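PDB 6ERC: peroxinectin A from Dictyostelium discoideum, which oxidises phenolic donors, and also iodide and thiocyanate, at the expense of hydrogen peroxide, as a secreted haem peroxidase. Local coordinates for residues Phe26-Asn31 and Val292-Thr297; Thr299-Gly304 and Leu456-Gln461; Val288-Ser293 and Phe463-Gly468. One frame throughout, in Å; residues are numbered along the deposited sequence.

Contact 1 of 3, residues Phe26-Asn31 and Val292-Thr297; sequences FIRLAN and VSNEFT. With HEM (protoporphyrin IX containing Fe), chain F.
Glu295 reaches across to the backbone of Leu29 and Ala30. Its OE1 accepts from Leu29 N at 3.2 Å, nearly straight, on the syn side though well out of the carboxylate plane, whereas Ala30 N meets OE2 at 3.0 Å from above that plane. A two-oxygen acid suits two successive N-H groups. Glu295 itself is buried; the looser margin is partly exposed Leu29, its CG 4.0 Å from Ser293 CB, and a water tying Glu295 OE2 to Arg28 NH1 and Ala30 O.

Phe26, Arg28, Asn294 and Thr297 form the tight, buried part, with Ile27 at its margin. A single beta bridge pairs Ile27 with Ser293, Ile27 N donating to Val292 O at 2.9 Å. The Phe26 ring turns its edge to that carbonyl, with CE1 3.7 Å from Thr297 CG2. Arg28 and Asn294 stack, planes 19° apart; ND2 lies over one guanidinium face, offset toward the rim, and does not bond NH2, a fellow donor. Arg28 NH2 bonds to His390 O and Asn294 OD1 to His390 ND1, while Arg28 NE forms a salt bridge with Glu141.

Thr297 OG1 donates to haem propionate O2D. The Glu295 carboxylate probably stays ionised; its bonds fasten 26-31 to a haem-binding helix.

Contact 2 of 3, residues Thr299-Gly304 and Leu456-Gln461; sequences TAFRFG and LIIYEQ. With HEM (protoporphyrin IX containing Fe), chain F.
Ala300 directs its methyl at the helix segment 456-461, where CB lies 3.5 Å from Ile457 CG2 and 4.0 Å from Ile458 CG1. A small residue suits this place, because two branched isoleucines already crowd around it. Ile458 then continues past the alanine and crosses Phe303 at about a right angle, its CD1 3.8 Å from Phe303 CE2. The same isoleucine offers CG1 to the edge of the Phe301 ring, at CD1.

Both rings also touch the haem, but differently. In Phe301 CG is anti to the backbone N (chi1 -154°); the ring's CE2 lies 3.6 Å from the haem vinyl carbon CAC. Phe303 instead has CG between N and the carbonyl carbon (chi1 71°), and one face of its ring receives the vinyl tip CBC. Gly304 must lack a side chain, since a CB would run into haem C3C; its CA is 3.7 Å from that atom. Arg302 turns from the isoleucines to the haem: its guanidinium lies with one face over CHA, and NH2 makes a weak hydrogen bond to propionate O1A, while the NH1 bond to O1A is modelled doubtfully short.

Tyr270 of helix 247-275 touches both phenylalanines, Leu440 of helix 435-441 packs on Phe303, and Ile457 meets Phe296 of helix 294-300. The contact therefore joins helix 452-467 to the end of helix 294-300 beside the CAC-CBC vinyl of the haem.

Contact 3 of 3, residues Val288-Ser293 and Phe463-Gly468; sequences VNAQVS and FRTRAG
Arg464 NH2 grips two backbone carbonyls of the opposing loop, Gln291 O at 2.6 Å and Asn289 O at 2.9 Å. Both oxygens lie close to the guanidinium plane and both bonds are fairly straight (164° and 161°). The arginine chain bends at chi3 (-67°), and its NE forms a salt bridge with Glu460 of its own helix. An Asx turn, Asn289 OD1 accepting from Gln291 N at 3.0 Å, probably helps to set the two carbonyls.

Further out, a water bridges Val288 O, Ala290 N and Gly468 O. Val288 lays CG1 against Arg464 CG at 3.8 Å and reaches Ala467 CB at 4.2 Å, so the aliphatic stem of the arginine serves as packing surface too. Ala290 CB rests 3.7 Å from Arg464 O. Gly468 suits the helix end, for a CB there would clash with Val288 O. An alanine in place of Arg464 would probably leave the carbonyls of Asn289 and Gln291 without this donor and deprive Glu460 of its salt bridge.

One cation thus satisfies two loop carbonyls while probably balancing the charge of Glu460, clasping the approach to helix 294-300 against the end of helix 452-467.

All three contacts gather around helix 294-300 and the loop leading into it. Contact 3 takes the loop before the helix, contact 1 its first turn and contact 2 its end; contacts 1 and 3 share Val292 and Ser293, and 299-304 follows. Helix 452-467 supplies the partners of contacts 2 and 3, whereas contact 1 brings in the N-terminal loop after strand 24-25. The centres of contacts 1 and 2 are about 10 Å apart. Those of contacts 1 and 3 are about 11 Å apart, and those of contacts 2 and 3 about 13 Å. Gln461 joins them, its OE1 probably hydrogen-bonded to Ser293 N. Parts far apart in sequence thereby hold one haem-lining helix.

Contact 1 of 3, residues Phe26-Asn31 and Val292-Thr297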
loop_
_atom_site.group_PDB
_atom_site.type_symbol
_atom_site.label_atom_id
_atom_site.label_comp_id
_atom_site.label_asym_id
_atom_site.label_seq_id
_atom_site.Cartn_x
_atom_site.Cartn_y
_atom_site.Cartn_z
ATOM N N PHE A 26 -4.135 -6.985 14.173
ATOM C CA PHE A 26 -4.978 -6.018 13.482
ATOM C C PHE A 26 -6.265 -5.772 14.264
ATOM O O PHE A 26 -6.634 -6.525 15.173
ATOM C CB PHE A 26 -5.330 -6.498 12.068
ATOM C CG PHE A 26 -4.214 -6.354 11.076
ATOM C CD1 PHE A 26 -3.917 -5.121 10.518
ATOM C CD2 PHE A 26 -3.483 -7.460 10.667
ATOM C CE1 PHE A 26 -2.901 -4.992 9.589
ATOM C CE2 PHE A 26 -2.466 -7.334 9.738
ATOM C CZ PHE A 26 -2.177 -6.098 9.199
ATOM N N ILE A 27 -6.952 -4.706 13.887
ATOM C CA ILE A 27 -8.274 -4.400 14.414
ATOM C C ILE A 27 -9.320 -4.988 13.472
ATOM O O ILE A 27 -9.054 -5.252 12.297
ATOM C CB ILE A 27 -8.464 -2.870 14.592
ATOM C CG1 ILE A 27 -7.479 -2.321 15.628
ATOM C CG2 ILE A 27 -9.886 -2.513 15.004
ATOM C CD1 ILE A 27 -7.659 -2.887 17.032
ATOM N N ARG A 28 -10.522 -5.213 13.997
ATOM C CA ARG A 28 -11.652 -5.688 13.210
ATOM C C ARG A 28 -12.787 -4.679 13.298
ATOM O O ARG A 28 -13.184 -4.280 14.397
ATOM C CB ARG A 28 -12.136 -7.058 13.699
ATOM C CG ARG A 28 -11.142 -8.190 13.509
ATOM C CD ARG A 28 -11.219 -8.798 12.117
ATOM N NE ARG A 28 -10.296 -9.921 11.984
ATOM C CZ ARG A 28 -10.154 -10.659 10.888
ATOM N NH1 ARG A 28 -10.878 -10.406 9.807
ATOM N NH2 ARG A 28 -9.280 -11.655 10.875
ATOM N N LEU A 29 -13.301 -4.267 12.140
ATOM C CA LEU A 29 -14.559 -3.530 12.112
ATOM C C LEU A 29 -15.753 -4.468 12.174
ATOM O O LEU A 29 -16.814 -4.084 12.678
ATOM C CB LEU A 29 -14.648 -2.676 10.847
ATOM C CG LEU A 29 -13.477 -1.735 10.561
ATOM C CD1 LEU A 29 -13.749 -0.951 9.288
ATOM C CD2 LEU A 29 -13.229 -0.799 11.734
ATOM N N ALA A 30 -15.594 -5.694 11.675
ATOM C CA ALA A 30 -16.663 -6.679 11.629
ATOM C C ALA A 30 -16.121 -8.027 12.082
ATOM O O ALA A 30 -14.956 -8.353 11.846
ATOM C CB ALA A 30 -17.245 -6.795 10.216
ATOM N N ASN A 31 -16.973 -8.805 12.741
ATOM C CA ASN A 31 -16.562 -10.129 13.182
ATOM C C ASN A 31 -16.068 -10.943 11.988
ATOM O O ASN A 31 -16.692 -10.918 10.923
ATOM C CB ASN A 31 -17.722 -10.862 13.858
ATOM C CG ASN A 31 -18.015 -10.340 15.244
ATOM O OD1 ASN A 31 -17.448 -10.810 16.228
ATOM N ND2 ASN A 31 -18.909 -9.364 15.330
ATOM N N VAL A 292 -4.235 -0.416 12.451
ATOM C CA VAL A 292 -4.913 -0.658 11.183
ATOM C C VAL A 292 -5.976 -1.735 11.364
ATOM O O VAL A 292 -5.799 -2.694 12.127
ATOM C CB VAL A 292 -3.897 -1.058 10.099
ATOM C CG1 VAL A 292 -4.612 -1.437 8.797
ATOM C CG2 VAL A 292 -2.905 0.069 9.855
ATOM N N SER A 293 -7.091 -1.582 10.657
ATOM C CA SER A 293 -8.151 -2.577 10.681
ATOM C C SER A 293 -7.881 -3.655 9.643
ATOM O O SER A 293 -7.315 -3.399 8.577
ATOM C CB SER A 293 -9.512 -1.936 10.412
ATOM O OG SER A 293 -9.608 -1.514 9.063
ATOM N N ASN A 294 -8.306 -4.877 9.966
ATOM C CA ASN A 294 -8.083 -6.000 9.066
ATOM C C ASN A 294 -8.786 -5.793 7.734
ATOM O O ASN A 294 -8.263 -6.191 6.686
ATOM C CB ASN A 294 -8.558 -7.294 9.725
ATOM C CG ASN A 294 -7.801 -8.504 9.239
ATOM O OD1 ASN A 294 -7.694 -8.744 8.035
ATOM N ND2 ASN A 294 -7.251 -9.270 10.174
ATOM N N GLU A 295 -9.959 -5.162 7.749
ATOM C CA GLU A 295 -10.699 -4.948 6.511
ATOM C C GLU A 295 -10.061 -3.861 5.659
ATOM O O GLU A 295 -10.150 -3.913 4.428
ATOM C CB GLU A 295 -12.153 -4.587 6.818
ATOM C CG GLU A 295 -12.920 -5.649 7.601
ATOM C CD GLU A 295 -12.611 -5.621 9.090
ATOM O OE1 GLU A 295 -11.665 -4.912 9.492
ATOM O OE2 GLU A 295 -13.321 -6.306 9.858
ATOM N N PHE A 296 -9.420 -2.876 6.292
ATOM C CA PHE A 296 -8.792 -1.787 5.548
ATOM C C PHE A 296 -7.682 -2.313 4.649
ATOM O O PHE A 296 -7.708 -2.126 3.428
ATOM C CB PHE A 296 -8.249 -0.738 6.523
ATOM C CG PHE A 296 -7.444 0.355 5.864
ATOM C CD1 PHE A 296 -8.070 1.460 5.308
ATOM C CD2 PHE A 296 -6.060 0.284 5.815
ATOM C CE1 PHE A 296 -7.332 2.469 4.706
ATOM C CE2 PHE A 296 -5.316 1.293 5.214
ATOM C CZ PHE A 296 -5.954 2.384 4.661
ATOM N N THR A 297 -6.693 -2.983 5.240
ATOM C CA THR A 297 -5.544 -3.430 4.465
ATOM C C THR A 297 -5.865 -4.654 3.617
ATOM O O THR A 297 -5.338 -4.786 2.507
ATOM C CB THR A 297 -4.366 -3.721 5.399
ATOM O OG1 THR A 297 -3.191 -3.977 4.623
ATOM C CG2 THR A 297 -4.641 -4.917 6.296
HETATM C CHA HEM F . -0.509 -5.853 -0.987
HETATM C CHB HEM F . 1.793 -5.741 -5.237
HETATM C CHC HEM F . -0.067 -1.330 -6.105
HETATM C CHD HEM F . -2.556 -1.565 -1.956
HETATM C C1A HEM F . 0.221 -6.226 -2.088
HETATM C C2A HEM F . 0.806 -7.525 -2.311
HETATM C C3A HEM F . 1.443 -7.504 -3.485
HETATM C C4A HEM F . 1.283 -6.180 -4.042
HETATM C CMA HEM F . 2.222 -8.663 -4.145
HETATM C CAA HEM F . 0.680 -8.711 -1.342
HETATM C CBA HEM F . -0.184 -9.755 -2.034
HETATM C CGA HEM F . -0.823 -10.655 -1.009
HETATM O O1A HEM F . -1.634 -10.158 -0.185
HETATM O O2A HEM F . -0.530 -11.877 -1.021
HETATM C C1B HEM F . 1.501 -4.532 -5.820
HETATM C C2B HEM F . 2.039 -4.071 -7.076
HETATM C C3B HEM F . 1.534 -2.850 -7.321
HETATM C C4B HEM F . 0.654 -2.504 -6.222
HETATM C CMB HEM F . 3.026 -4.908 -7.914
HETATM C CAB HEM F . 1.770 -1.908 -8.525
HETATM C CBB HEM F . 2.510 -2.246 -9.585
HETATM C C1C HEM F . -0.912 -1.004 -5.066
HETATM C C2C HEM F . -1.689 0.217 -4.937
HETATM C C3C HEM F . -2.380 0.148 -3.778
HETATM C C4C HEM F . -2.051 -1.116 -3.157
HETATM C CMC HEM F . -1.652 1.323 -6.013
HETATM C CAC HEM F . -3.372 1.119 -3.086
HETATM C CBC HEM F . -3.745 2.316 -3.544
HETATM C C1D HEM F . -2.185 -2.722 -1.316
HETATM C C2D HEM F . -2.589 -3.122 0.013
HETATM C C3D HEM F . -2.029 -4.308 0.266
HETATM C C4D HEM F . -1.238 -4.693 -0.876
HETATM C CMD HEM F . -3.528 -2.311 0.929
HETATM C CAD HEM F . -2.137 -5.146 1.553
HETATM C CBD HEM F . -1.155 -4.510 2.532
HETATM C CGD HEM F . -0.529 -5.550 3.431
HETATM O O1D HEM F . 0.482 -6.169 3.010
HETATM O O2D HEM F . -1.023 -5.764 4.567
HETATM N NA HEM F . 0.532 -5.426 -3.165
HETATM N NB HEM F . 0.661 -3.555 -5.324
HETATM N NC HEM F . -1.158 -1.790 -3.961
HETATM N ND HEM F . -1.360 -3.704 -1.827
HETATM FE FE HEM F . -0.320 -3.605 -3.527
HETATM O O HOH W 1 -13.546 -9.035 9.738
#

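Contact 2 of 3, residues Thr299-Gly304 and Leu456-Gln461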
loop_
_atom_site.group_PDB
_atom_site.type_symbol
_atom_site.label_atom_id
_atom_site.label_comp_id
_atom_site.label_asym_id
_atom_site.label_seq_id
_atom_site.Cartn_x
_atom_site.Cartn_y
_atom_site.Cartn_z
ATOM N N THR A 299 -8.986 -5.672 2.433
ATOM C CA THR A 299 -10.103 -5.552 1.499
ATOM C C THR A 299 -10.178 -4.169 0.867
ATOM O O THR A 299 -9.957 -4.042 -0.339
ATOM C CB THR A 299 -11.408 -5.898 2.220
ATOM O OG1 THR A 299 -11.232 -7.094 2.991
ATOM C CG2 THR A 299 -12.536 -6.106 1.215
ATOM N N ALA A 300 -10.490 -3.127 1.637
ATOM C CA ALA A 300 -10.846 -1.839 1.049
ATOM C C ALA A 300 -9.682 -1.233 0.271
ATOM O O ALA A 300 -9.811 -0.911 -0.914
ATOM C CB ALA A 300 -11.319 -0.883 2.144
ATOM N N PHE A 301 -8.536 -1.062 0.924
ATOM C CA PHE A 301 -7.448 -0.302 0.323
ATOM C C PHE A 301 -6.671 -1.082 -0.729
ATOM O O PHE A 301 -5.724 -0.533 -1.303
ATOM C CB PHE A 301 -6.486 0.189 1.406
ATOM C CG PHE A 301 -5.733 1.425 1.019
ATOM C CD1 PHE A 301 -6.353 2.659 1.050
ATOM C CD2 PHE A 301 -4.410 1.353 0.620
ATOM C CE1 PHE A 301 -5.666 3.803 0.692
ATOM C CE2 PHE A 301 -3.719 2.495 0.261
ATOM C CZ PHE A 301 -4.348 3.720 0.298
ATOM N N ARG A 302 -7.032 -2.332 -1.001
ATOM C CA ARG A 302 -6.407 -3.066 -2.095
ATOM C C ARG A 302 -7.004 -2.712 -3.450
ATOM O O ARG A 302 -6.630 -3.327 -4.455
ATOM C CB ARG A 302 -6.516 -4.574 -1.855
ATOM C CG ARG A 302 -5.766 -5.041 -0.619
ATOM C CD ARG A 302 -5.140 -6.412 -0.808
ATOM N NE ARG A 302 -4.441 -6.844 0.398
ATOM C CZ ARG A 302 -3.709 -7.950 0.488
ATOM N NH1 ARG A 302 -3.572 -8.750 -0.561
ATOM N NH2 ARG A 302 -3.113 -8.256 1.633
ATOM N N PHE A 303 -7.911 -1.734 -3.503
ATOM C CA PHE A 303 -8.470 -1.290 -4.773
ATOM C C PHE A 303 -7.398 -0.844 -5.756
ATOM O O PHE A 303 -7.646 -0.836 -6.967
ATOM C CB PHE A 303 -9.449 -0.138 -4.531
ATOM C CG PHE A 303 -8.785 1.152 -4.116
ATOM C CD1 PHE A 303 -8.345 2.060 -5.067
ATOM C CD2 PHE A 303 -8.606 1.459 -2.777
ATOM C CE1 PHE A 303 -7.737 3.242 -4.693
ATOM C CE2 PHE A 303 -7.997 2.645 -2.397
ATOM C CZ PHE A 303 -7.564 3.536 -3.357
ATOM N N GLY A 304 -6.217 -0.464 -5.268
ATOM C CA GLY A 304 -5.201 0.081 -6.150
ATOM C C GLY A 304 -4.749 -0.884 -7.225
ATOM O O GLY A 304 -4.288 -0.465 -8.288
ATOM N N LEU A 456 -16.385 3.804 3.108
ATOM C CA LEU A 456 -16.601 3.830 4.550
ATOM C C LEU A 456 -15.412 3.241 5.300
ATOM O O LEU A 456 -15.003 3.773 6.338
ATOM C CB LEU A 456 -17.886 3.077 4.894
ATOM C CG LEU A 456 -18.484 3.317 6.282
ATOM C CD1 LEU A 456 -19.988 3.098 6.245
ATOM C CD2 LEU A 456 -17.847 2.418 7.333
ATOM N N ILE A 457 -14.841 2.146 4.792
ATOM C CA ILE A 457 -13.719 1.513 5.478
ATOM C C ILE A 457 -12.492 2.415 5.436
ATOM O O ILE A 457 -11.763 2.544 6.430
ATOM C CB ILE A 457 -13.433 0.132 4.860
ATOM C CG1 ILE A 457 -14.658 -0.778 4.996
ATOM C CG2 ILE A 457 -12.226 -0.522 5.531
ATOM C CD1 ILE A 457 -14.626 -1.994 4.099
ATOM N N ILE A 458 -12.238 3.053 4.293
ATOM C CA ILE A 458 -11.076 3.924 4.172
ATOM C C ILE A 458 -11.257 5.171 5.030
ATOM O O ILE A 458 -10.348 5.582 5.760
ATOM C CB ILE A 458 -10.827 4.282 2.696
ATOM C CG1 ILE A 458 -10.455 3.025 1.908
ATOM C CG2 ILE A 458 -9.716 5.319 2.577
ATOM C CD1 ILE A 458 -10.493 3.207 0.404
ATOM N N TYR A 459 -12.434 5.795 4.949
ATOM C CA TYR A 459 -12.702 6.965 5.777
ATOM C C TYR A 459 -12.491 6.647 7.249
ATOM O O TYR A 459 -11.906 7.447 7.990
ATOM C CB TYR A 459 -14.130 7.458 5.538
ATOM C CG TYR A 459 -14.494 8.700 6.323
ATOM C CD1 TYR A 459 -14.870 8.618 7.658
ATOM C CD2 TYR A 459 -14.472 9.951 5.725
ATOM C CE1 TYR A 459 -15.204 9.748 8.377
ATOM C CE2 TYR A 459 -14.807 11.088 6.437
ATOM C CZ TYR A 459 -15.172 10.981 7.762
ATOM O OH TYR A 459 -15.505 12.111 8.476
ATOM N N GLU A 460 -12.950 5.475 7.688
ATOM C CA GLU A 460 -12.891 5.135 9.105
ATOM C C GLU A 460 -11.454 4.924 9.564
ATOM O O GLU A 460 -11.101 5.274 10.697
ATOM C CB GLU A 460 -13.741 3.892 9.369
ATOM C CG GLU A 460 -14.045 3.638 10.840
ATOM C CD GLU A 460 -12.929 2.907 11.566
ATOM O OE1 GLU A 460 -12.097 2.261 10.895
ATOM O OE2 GLU A 460 -12.886 2.980 12.812
ATOM N N GLN A 461 -10.607 4.360 8.700
ATOM C CA GLN A 461 -9.224 4.099 9.083
ATOM C C GLN A 461 -8.445 5.398 9.247
ATOM O O GLN A 461 -7.854 5.656 10.303
ATOM C CB GLN A 461 -8.552 3.202 8.041
ATOM C CG GLN A 461 -7.099 2.885 8.353
ATOM C CD GLN A 461 -6.935 2.184 9.682
ATOM O OE1 GLN A 461 -7.310 1.022 9.835
ATOM N NE2 GLN A 461 -6.381 2.890 10.657
HETATM C CHA HEM F . -0.509 -5.853 -0.987
HETATM C CHB HEM F . 1.793 -5.741 -5.237
HETATM C CHC HEM F . -0.067 -1.330 -6.105
HETATM C CHD HEM F . -2.556 -1.565 -1.956
HETATM C C1A HEM F . 0.221 -6.226 -2.088
HETATM C C2A HEM F . 0.806 -7.525 -2.311
HETATM C C3A HEM F . 1.443 -7.504 -3.485
HETATM C C4A HEM F . 1.283 -6.180 -4.042
HETATM C CMA HEM F . 2.222 -8.663 -4.145
HETATM C CAA HEM F . 0.680 -8.711 -1.342
HETATM C CBA HEM F . -0.184 -9.755 -2.034
HETATM C CGA HEM F . -0.823 -10.655 -1.009
HETATM O O1A HEM F . -1.634 -10.158 -0.185
HETATM O O2A HEM F . -0.530 -11.877 -1.021
HETATM C C1B HEM F . 1.501 -4.532 -5.820
HETATM C C2B HEM F . 2.039 -4.071 -7.076
HETATM C C3B HEM F . 1.534 -2.850 -7.321
HETATM C C4B HEM F . 0.654 -2.504 -6.222
HETATM C CMB HEM F . 3.026 -4.908 -7.914
HETATM C CAB HEM F . 1.770 -1.908 -8.525
HETATM C CBB HEM F . 2.510 -2.246 -9.585
HETATM C C1C HEM F . -0.912 -1.004 -5.066
HETATM C C2C HEM F . -1.689 0.217 -4.937
HETATM C C3C HEM F . -2.380 0.148 -3.778
HETATM C C4C HEM F . -2.051 -1.116 -3.157
HETATM C CMC HEM F . -1.652 1.323 -6.013
HETATM C CAC HEM F . -3.372 1.119 -3.086
HETATM C CBC HEM F . -3.745 2.316 -3.544
HETATM C C1D HEM F . -2.185 -2.722 -1.316
HETATM C C2D HEM F . -2.589 -3.122 0.013
HETATM C C3D HEM F . -2.029 -4.308 0.266
HETATM C C4D HEM F . -1.238 -4.693 -0.876
HETATM C CMD HEM F . -3.528 -2.311 0.929
HETATM C CAD HEM F . -2.137 -5.146 1.553
HETATM C CBD HEM F . -1.155 -4.510 2.532
HETATM C CGD HEM F . -0.529 -5.550 3.431
HETATM O O1D HEM F . 0.482 -6.169 3.010
HETATM O O2D HEM F . -1.023 -5.764 4.567
HETATM N NA HEM F . 0.532 -5.426 -3.165
HETATM N NB HEM F . 0.661 -3.555 -5.324
HETATM N NC HEM F . -1.158 -1.790 -3.961
HETATM N ND HEM F . -1.360 -3.704 -1.827
HETATM FE FE HEM F . -0.320 -3.605 -3.527
#

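Contact 3 of 3, residues Val288-Ser293 and Phe463-Gly468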
loop_
_atom_site.group_PDB
_atom_site.type_symbol
_atom_site.label_atom_id
_atom_site.label_comp_id
_atom_site.label_asym_id
_atom_site.label_seq_id
_atom_site.Cartn_x
_atom_site.Cartn_y
_atom_site.Cartn_z
ATOM N N VAL A 288 -8.444 7.090 21.051
ATOM C CA VAL A 288 -8.578 6.544 19.707
ATOM C C VAL A 288 -7.403 5.621 19.427
ATOM O O VAL A 288 -6.246 5.954 19.714
ATOM C CB VAL A 288 -8.661 7.677 18.666
ATOM C CG1 VAL A 288 -8.503 7.138 17.248
ATOM C CG2 VAL A 288 -9.983 8.409 18.804
ATOM N N ASN A 289 -7.699 4.455 18.858
ATOM C CA ASN A 289 -6.682 3.479 18.491
ATOM C C ASN A 289 -6.359 3.637 17.010
ATOM O O ASN A 289 -7.241 3.481 16.158
ATOM C CB ASN A 289 -7.157 2.058 18.794
ATOM C CG ASN A 289 -6.083 1.016 18.544
ATOM O OD1 ASN A 289 -4.947 1.344 18.209
ATOM N ND2 ASN A 289 -6.437 -0.249 18.718
ATOM N N ALA A 290 -5.100 3.952 16.709
ATOM C CA ALA A 290 -4.658 4.144 15.335
ATOM C C ALA A 290 -4.334 2.838 14.621
ATOM O O ALA A 290 -4.047 2.869 13.419
ATOM C CB ALA A 290 -3.425 5.050 15.310
ATOM N N GLN A 291 -4.369 1.705 15.324
ATOM C CA GLN A 291 -4.039 0.422 14.719
ATOM C C GLN A 291 -4.863 0.196 13.457
ATOM O O GLN A 291 -6.037 0.567 13.389
ATOM C CB GLN A 291 -4.287 -0.706 15.724
ATOM C CG GLN A 291 -3.858 -2.089 15.253
ATOM C CD GLN A 291 -2.360 -2.294 15.318
ATOM O OE1 GLN A 291 -1.686 -1.761 16.200
ATOM N NE2 GLN A 291 -1.829 -3.075 14.385
ATOM N N VAL A 292 -4.235 -0.416 12.451
ATOM C CA VAL A 292 -4.913 -0.658 11.183
ATOM C C VAL A 292 -5.976 -1.735 11.364
ATOM O O VAL A 292 -5.799 -2.694 12.127
ATOM C CB VAL A 292 -3.897 -1.058 10.099
ATOM C CG1 VAL A 292 -4.612 -1.437 8.797
ATOM C CG2 VAL A 292 -2.905 0.069 9.855
ATOM N N SER A 293 -7.091 -1.582 10.657
ATOM C CA SER A 293 -8.151 -2.577 10.681
ATOM C C SER A 293 -7.881 -3.655 9.643
ATOM O O SER A 293 -7.315 -3.399 8.577
ATOM C CB SER A 293 -9.512 -1.936 10.412
ATOM O OG SER A 293 -9.608 -1.514 9.063
ATOM N N PHE A 463 -9.298 8.390 9.686
ATOM C CA PHE A 463 -9.699 9.207 10.823
ATOM C C PHE A 463 -8.930 8.801 12.073
ATOM O O PHE A 463 -8.518 9.656 12.866
ATOM C CB PHE A 463 -11.200 9.085 11.063
ATOM C CG PHE A 463 -11.698 9.933 12.193
ATOM C CD1 PHE A 463 -11.715 9.447 13.488
ATOM C CD2 PHE A 463 -12.144 11.223 11.961
ATOM C CE1 PHE A 463 -12.172 10.227 14.529
ATOM C CE2 PHE A 463 -12.601 12.008 12.997
ATOM C CZ PHE A 463 -12.615 11.508 14.284
ATOM N N ARG A 464 -8.718 7.497 12.259
ATOM C CA ARG A 464 -8.069 7.020 13.473
ATOM C C ARG A 464 -6.559 7.224 13.428
ATOM O O ARG A 464 -5.965 7.644 14.428
ATOM C CB ARG A 464 -8.412 5.548 13.705
ATOM C CG ARG A 464 -9.844 5.337 14.178
ATOM C CD ARG A 464 -10.138 3.887 14.524
ATOM N NE ARG A 464 -10.110 3.019 13.350
ATOM C CZ ARG A 464 -9.087 2.249 12.991
ATOM N NH1 ARG A 464 -9.179 1.499 11.900
ATOM N NH2 ARG A 464 -7.976 2.215 13.712
ATOM N N THR A 465 -5.915 6.944 12.292
ATOM C CA THR A 465 -4.465 7.107 12.225
ATOM C C THR A 465 -4.029 8.568 12.291
ATOM O O THR A 465 -2.830 8.828 12.426
ATOM C CB THR A 465 -3.896 6.461 10.958
ATOM O OG1 THR A 465 -4.756 6.725 9.845
ATOM C CG2 THR A 465 -3.740 4.956 11.156
ATOM N N ARG A 466 -4.961 9.514 12.194
ATOM C CA ARG A 466 -4.693 10.915 12.495
ATOM C C ARG A 466 -5.071 11.273 13.927
ATOM O O ARG A 466 -4.263 11.856 14.656
ATOM C CB ARG A 466 -5.454 11.820 11.517
ATOM C CG ARG A 466 -5.417 13.295 11.885
ATOM C CD ARG A 466 -5.918 14.181 10.754
ATOM N NE ARG A 466 -7.375 14.282 10.728
ATOM C CZ ARG A 466 -8.064 15.003 9.846
ATOM N NH1 ARG A 466 -7.434 15.694 8.903
ATOM N NH2 ARG A 466 -9.387 15.036 9.902
ATOM N N ALA A 467 -6.289 10.922 14.347
ATOM C CA ALA A 467 -6.758 11.293 15.678
ATOM C C ALA A 467 -6.014 10.542 16.773
ATOM O O ALA A 467 -5.787 11.094 17.855
ATOM C CB ALA A 467 -8.260 11.040 15.787
ATOM N N GLY A 468 -5.636 9.293 16.520
ATOM C CA GLY A 468 -4.911 8.508 17.498
ATOM C C GLY A 468 -3.415 8.710 17.502
ATOM O O GLY A 468 -2.710 8.030 18.253
HETATM O O HOH W 2 -3.394 4.991 18.908
#